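Local coordinates for ABC sugar transporter, periplasmic sugar binding protein (Legionella pneumophila subsp. pneumophila, PDB 3ROT) that probably binds a sugar in the periplasm and delivers it to an ABC transporter for uptake, at residues Y61-D72 and I87-K97. Sequence-based numbering, arbitrary orientation.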
loop_
_atom_site.group_PDB
_atom_site.type_symbol
_atom_site.label_atom_id
_atom_site.label_comp_id
_atom_site.label_asym_id
_atom_site.label_seq_id
_atom_site.Cartn_x
_atom_site.Cartn_y
_atom_site.Cartn_z
ATOM N N TYR A 61 -5.330 31.193 -7.177
ATOM C CA TYR A 61 -5.314 31.607 -8.582
ATOM C C TYR A 61 -4.100 31.041 -9.328
ATOM O O TYR A 61 -3.253 31.791 -9.817
ATOM C CB TYR A 61 -5.321 33.139 -8.683
ATOM C CG TYR A 61 -6.646 33.757 -8.301
ATOM C CD1 TYR A 61 -7.707 33.795 -9.209
ATOM C CD2 TYR A 61 -6.867 34.240 -7.009
ATOM C CE1 TYR A 61 -8.959 34.293 -8.839
ATOM C CE2 TYR A 61 -8.113 34.736 -6.625
ATOM C CZ TYR A 61 -9.156 34.759 -7.545
ATOM O OH TYR A 61 -10.399 35.225 -7.165
ATOM N N PRO A 62 -4.003 29.703 -9.421
ATOM C CA PRO A 62 -2.886 29.051 -10.113
ATOM C C PRO A 62 -2.981 29.176 -11.636
ATOM O O PRO A 62 -4.015 29.565 -12.174
ATOM C CB PRO A 62 -3.002 27.605 -9.645
ATOM C CG PRO A 62 -4.476 27.423 -9.545
ATOM C CD PRO A 62 -4.913 28.694 -8.844
ATOM N N SER A 63 -1.895 28.847 -12.322
ATOM C CA SER A 63 -1.856 28.908 -13.777
ATOM C C SER A 63 -2.700 27.789 -14.395
ATOM O O SER A 63 -3.175 27.906 -15.529
ATOM C CB SER A 63 -0.413 28.794 -14.275
ATOM O OG SER A 63 0.377 29.886 -13.826
ATOM N N GLY A 64 -2.887 26.708 -13.645
ATOM C CA GLY A 64 -3.674 25.600 -14.144
ATOM C C GLY A 64 -3.780 24.483 -13.128
ATOM O O GLY A 64 -2.996 24.413 -12.181
ATOM N N ILE A 65 -4.761 23.608 -13.331
ATOM C CA ILE A 65 -4.988 22.480 -12.446
ATOM C C ILE A 65 -5.341 21.245 -13.247
ATOM O O ILE A 65 -6.108 21.312 -14.212
ATOM C CB ILE A 65 -6.158 22.745 -11.454
ATOM C CG1 ILE A 65 -5.788 23.860 -10.474
ATOM C CG2 ILE A 65 -6.483 21.473 -10.664
ATOM C CD1 ILE A 65 -6.904 24.198 -9.504
ATOM N N ALA A 66 -4.749 20.119 -12.864
ATOM C CA ALA A 66 -5.058 18.849 -13.491
ATOM C C ALA A 66 -5.696 18.106 -12.323
ATOM O O ALA A 66 -5.187 18.159 -11.199
ATOM C CB ALA A 66 -3.797 18.149 -13.955
ATOM N N THR A 67 -6.826 17.452 -12.565
ATOM C CA THR A 67 -7.490 16.745 -11.483
ATOM C C THR A 67 -8.324 15.564 -11.975
ATOM O O THR A 67 -8.758 15.532 -13.122
ATOM C CB THR A 67 -8.404 17.707 -10.667
ATOM O OG1 THR A 67 -8.918 17.026 -9.518
ATOM C CG2 THR A 67 -9.575 18.198 -11.503
ATOM N N THR A 68 -8.507 14.579 -11.106
ATOM C CA THR A 68 -9.334 13.434 -11.431
ATOM C C THR A 68 -10.742 13.894 -11.042
ATOM O O THR A 68 -10.897 14.801 -10.229
ATOM C CB THR A 68 -8.944 12.194 -10.592
ATOM O OG1 THR A 68 -9.260 12.431 -9.217
ATOM C CG2 THR A 68 -7.453 11.912 -10.704
ATOM N N ILE A 69 -11.767 13.295 -11.637
ATOM C CA ILE A 69 -13.135 13.667 -11.321
ATOM C C ILE A 69 -13.917 12.357 -11.249
ATOM O O ILE A 69 -14.646 12.006 -12.181
ATOM C CB ILE A 69 -13.718 14.603 -12.415
ATOM C CG1 ILE A 69 -12.711 15.716 -12.734
ATOM C CG2 ILE A 69 -15.048 15.207 -11.937
ATOM C CD1 ILE A 69 -13.167 16.717 -13.813
ATOM N N PRO A 70 -13.755 11.609 -10.136
ATOM C CA PRO A 70 -14.405 10.317 -9.880
ATOM C C PRO A 70 -15.866 10.363 -9.445
ATOM O O PRO A 70 -16.412 9.345 -9.030
ATOM C CB PRO A 70 -13.522 9.701 -8.808
ATOM C CG PRO A 70 -13.183 10.886 -7.977
ATOM C CD PRO A 70 -12.860 11.960 -9.017
ATOM N N SER A 71 -16.492 11.533 -9.529
ATOM C CA SER A 71 -17.892 11.686 -9.140
ATOM C C SER A 71 -18.615 12.630 -10.096
ATOM O O SER A 71 -18.044 13.625 -10.549
ATOM C CB SER A 71 -17.989 12.235 -7.716
ATOM O OG SER A 71 -19.337 12.485 -7.345
ATOM N N ASP A 72 -19.872 12.317 -10.400
ATOM C CA ASP A 72 -20.657 13.155 -11.296
ATOM C C ASP A 72 -21.271 14.354 -10.572
ATOM O O ASP A 72 -21.751 15.284 -11.218
ATOM C CB ASP A 72 -21.784 12.346 -11.958
ATOM C CG ASP A 72 -21.281 11.402 -13.036
ATOM O OD1 ASP A 72 -20.602 11.866 -13.979
ATOM O OD2 ASP A 72 -21.577 10.191 -12.949
ATOM N N ILE A 87 -9.590 29.813 -14.471
ATOM C CA ILE A 87 -8.444 28.961 -14.170
ATOM C C ILE A 87 -8.641 27.692 -14.998
ATOM O O ILE A 87 -9.641 26.991 -14.837
ATOM C CB ILE A 87 -8.392 28.580 -12.673
ATOM C CG1 ILE A 87 -8.148 29.834 -11.826
ATOM C CG2 ILE A 87 -7.276 27.564 -12.427
ATOM C CD1 ILE A 87 -8.316 29.618 -10.342
ATOM N N PRO A 88 -7.697 27.387 -15.903
ATOM C CA PRO A 88 -7.803 26.194 -16.744
ATOM C C PRO A 88 -7.802 24.915 -15.917
ATOM O O PRO A 88 -6.993 24.763 -15.005
ATOM C CB PRO A 88 -6.566 26.281 -17.635
ATOM C CG PRO A 88 -6.224 27.743 -17.630
ATOM C CD PRO A 88 -6.461 28.126 -16.202
ATOM N N VAL A 89 -8.708 24.002 -16.236
ATOM C CA VAL A 89 -8.771 22.735 -15.529
ATOM C C VAL A 89 -8.788 21.591 -16.530
ATOM O O VAL A 89 -9.585 21.581 -17.462
ATOM C CB VAL A 89 -10.020 22.631 -14.640
ATOM C CG1 VAL A 89 -10.008 21.304 -13.899
ATOM C CG2 VAL A 89 -10.048 23.787 -13.651
ATOM N N ILE A 90 -7.874 20.646 -16.342
ATOM C CA ILE A 90 -7.777 19.484 -17.210
ATOM C C ILE A 90 -8.133 18.249 -16.398
ATOM O O ILE A 90 -7.708 18.110 -15.254
ATOM C CB ILE A 90 -6.346 19.347 -17.793
ATOM C CG1 ILE A 90 -6.143 20.400 -18.887
ATOM C CG2 ILE A 90 -6.125 17.950 -18.362
ATOM C CD1 ILE A 90 -4.788 20.314 -19.573
ATOM N N ALA A 91 -8.943 17.367 -16.972
ATOM C CA ALA A 91 -9.331 16.156 -16.266
ATOM C C ALA A 91 -8.365 15.035 -16.640
ATOM O O ALA A 91 -8.032 14.858 -17.810
ATOM C CB ALA A 91 -10.764 15.759 -16.631
ATOM N N VAL A 92 -7.909 14.294 -15.637
ATOM C CA VAL A 92 -7.006 13.182 -15.866
ATOM C C VAL A 92 -7.489 11.934 -15.135
ATOM O O VAL A 92 -8.134 12.025 -14.080
ATOM C CB VAL A 92 -5.572 13.518 -15.393
ATOM C CG1 VAL A 92 -5.048 14.725 -16.142
ATOM C CG2 VAL A 92 -5.570 13.780 -13.899
ATOM N N ASP A 93 -7.191 10.779 -15.723
ATOM C CA ASP A 93 -7.532 9.474 -15.164
ATOM C C ASP A 93 -9.016 9.139 -15.191
ATOM O O ASP A 93 -9.408 8.123 -15.738
ATOM C CB ASP A 93 -7.002 9.368 -13.732
ATOM C CG ASP A 93 -7.361 8.048 -13.070
ATOM O OD1 ASP A 93 -6.766 7.009 -13.433
ATOM O OD2 ASP A 93 -8.243 8.061 -12.190
ATOM N N THR A 94 -9.837 9.992 -14.593
ATOM C CA THR A 94 -11.275 9.757 -14.556
ATOM C C THR A 94 -11.993 11.049 -14.881
ATOM O O THR A 94 -11.595 12.124 -14.418
ATOM C CB THR A 94 -11.760 9.305 -13.156
ATOM O OG1 THR A 94 -10.971 8.201 -12.701
ATOM C CG2 THR A 94 -13.236 8.886 -13.214
ATOM N N ARG A 95 -13.055 10.941 -15.669
ATOM C CA ARG A 95 -13.827 12.117 -16.043
ATOM C C ARG A 95 -15.317 11.902 -15.820
ATOM O O ARG A 95 -15.794 10.768 -15.812
ATOM C CB ARG A 95 -13.591 12.462 -17.510
ATOM C CG ARG A 95 -14.079 11.407 -18.479
ATOM C CD ARG A 95 -14.231 12.010 -19.850
ATOM N NE ARG A 95 -14.142 11.024 -20.918
ATOM C CZ ARG A 95 -14.024 11.343 -22.208
ATOM N NH1 ARG A 95 -13.986 12.622 -22.574
ATOM N NH2 ARG A 95 -13.928 10.392 -23.131
ATOM N N PRO A 96 -16.072 12.997 -15.641
ATOM C CA PRO A 96 -17.520 12.944 -15.419
ATOM C C PRO A 96 -18.264 12.669 -16.726
ATOM O O PRO A 96 -17.708 12.825 -17.810
ATOM C CB PRO A 96 -17.823 14.330 -14.867
ATOM C CG PRO A 96 -16.895 15.193 -15.671
ATOM C CD PRO A 96 -15.594 14.392 -15.638
ATOM N N LYS A 97 -19.525 12.275 -16.628
ATOM C CA LYS A 97 -20.303 11.996 -17.832
ATOM C C LYS A 97 -20.785 13.276 -18.532
ATOM O O LYS A 97 -20.856 13.334 -19.759
ATOM C CB LYS A 97 -21.511 11.109 -17.497
ATOM C CG LYS A 97 -22.584 11.803 -16.672
ATOM C CD LYS A 97 -23.901 11.024 -16.669
ATOM C CE LYS A 97 -23.783 9.699 -15.918
ATOM N NZ LYS A 97 -25.074 8.936 -15.885
#
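I69 packs against P96 and A91 just beyond the paired strands 64-67 and 89-92. Its CB lies 3.7 Å from P96 CD, and CG2 rests on the same proline ring, near CD and CB. CG1, set anti to the carbonyl carbon (chi1 -47°), passes T94 O loosely, at 4.1 Å, and carries CD1 over to A91 CB at 3.8 Å, with P96 CD equally near; L79 of helix 76-85 touches this side chain. I69 N also donates to T94 O (3.0 Å). Upstream, the strands run parallel in register, I65 beside V89 and T67 beside A91, in a right-handed beta-alpha-beta crossover through helix 76-85, part of the Rossmann-like lobe of a periplasmic binding protein. I90 is gripped through its N, by I65 O at 2.8 Å, and its O, by T67 N at 2.9 Å. On the helix 76-85 face T67 CG2 meets V89 CG1, while A66 and I90 face helix 247-264. D93 OD2 accepts from T94 OG1 and hydrogen-bonds a glycerol, probably from the crystallisation liquor, which may mark the sugar pocket. D72 OD1 takes K97 N in a nearly straight bond (2.9 Å, 175°), and K97 CG lies 3.3 Å from that oxygen.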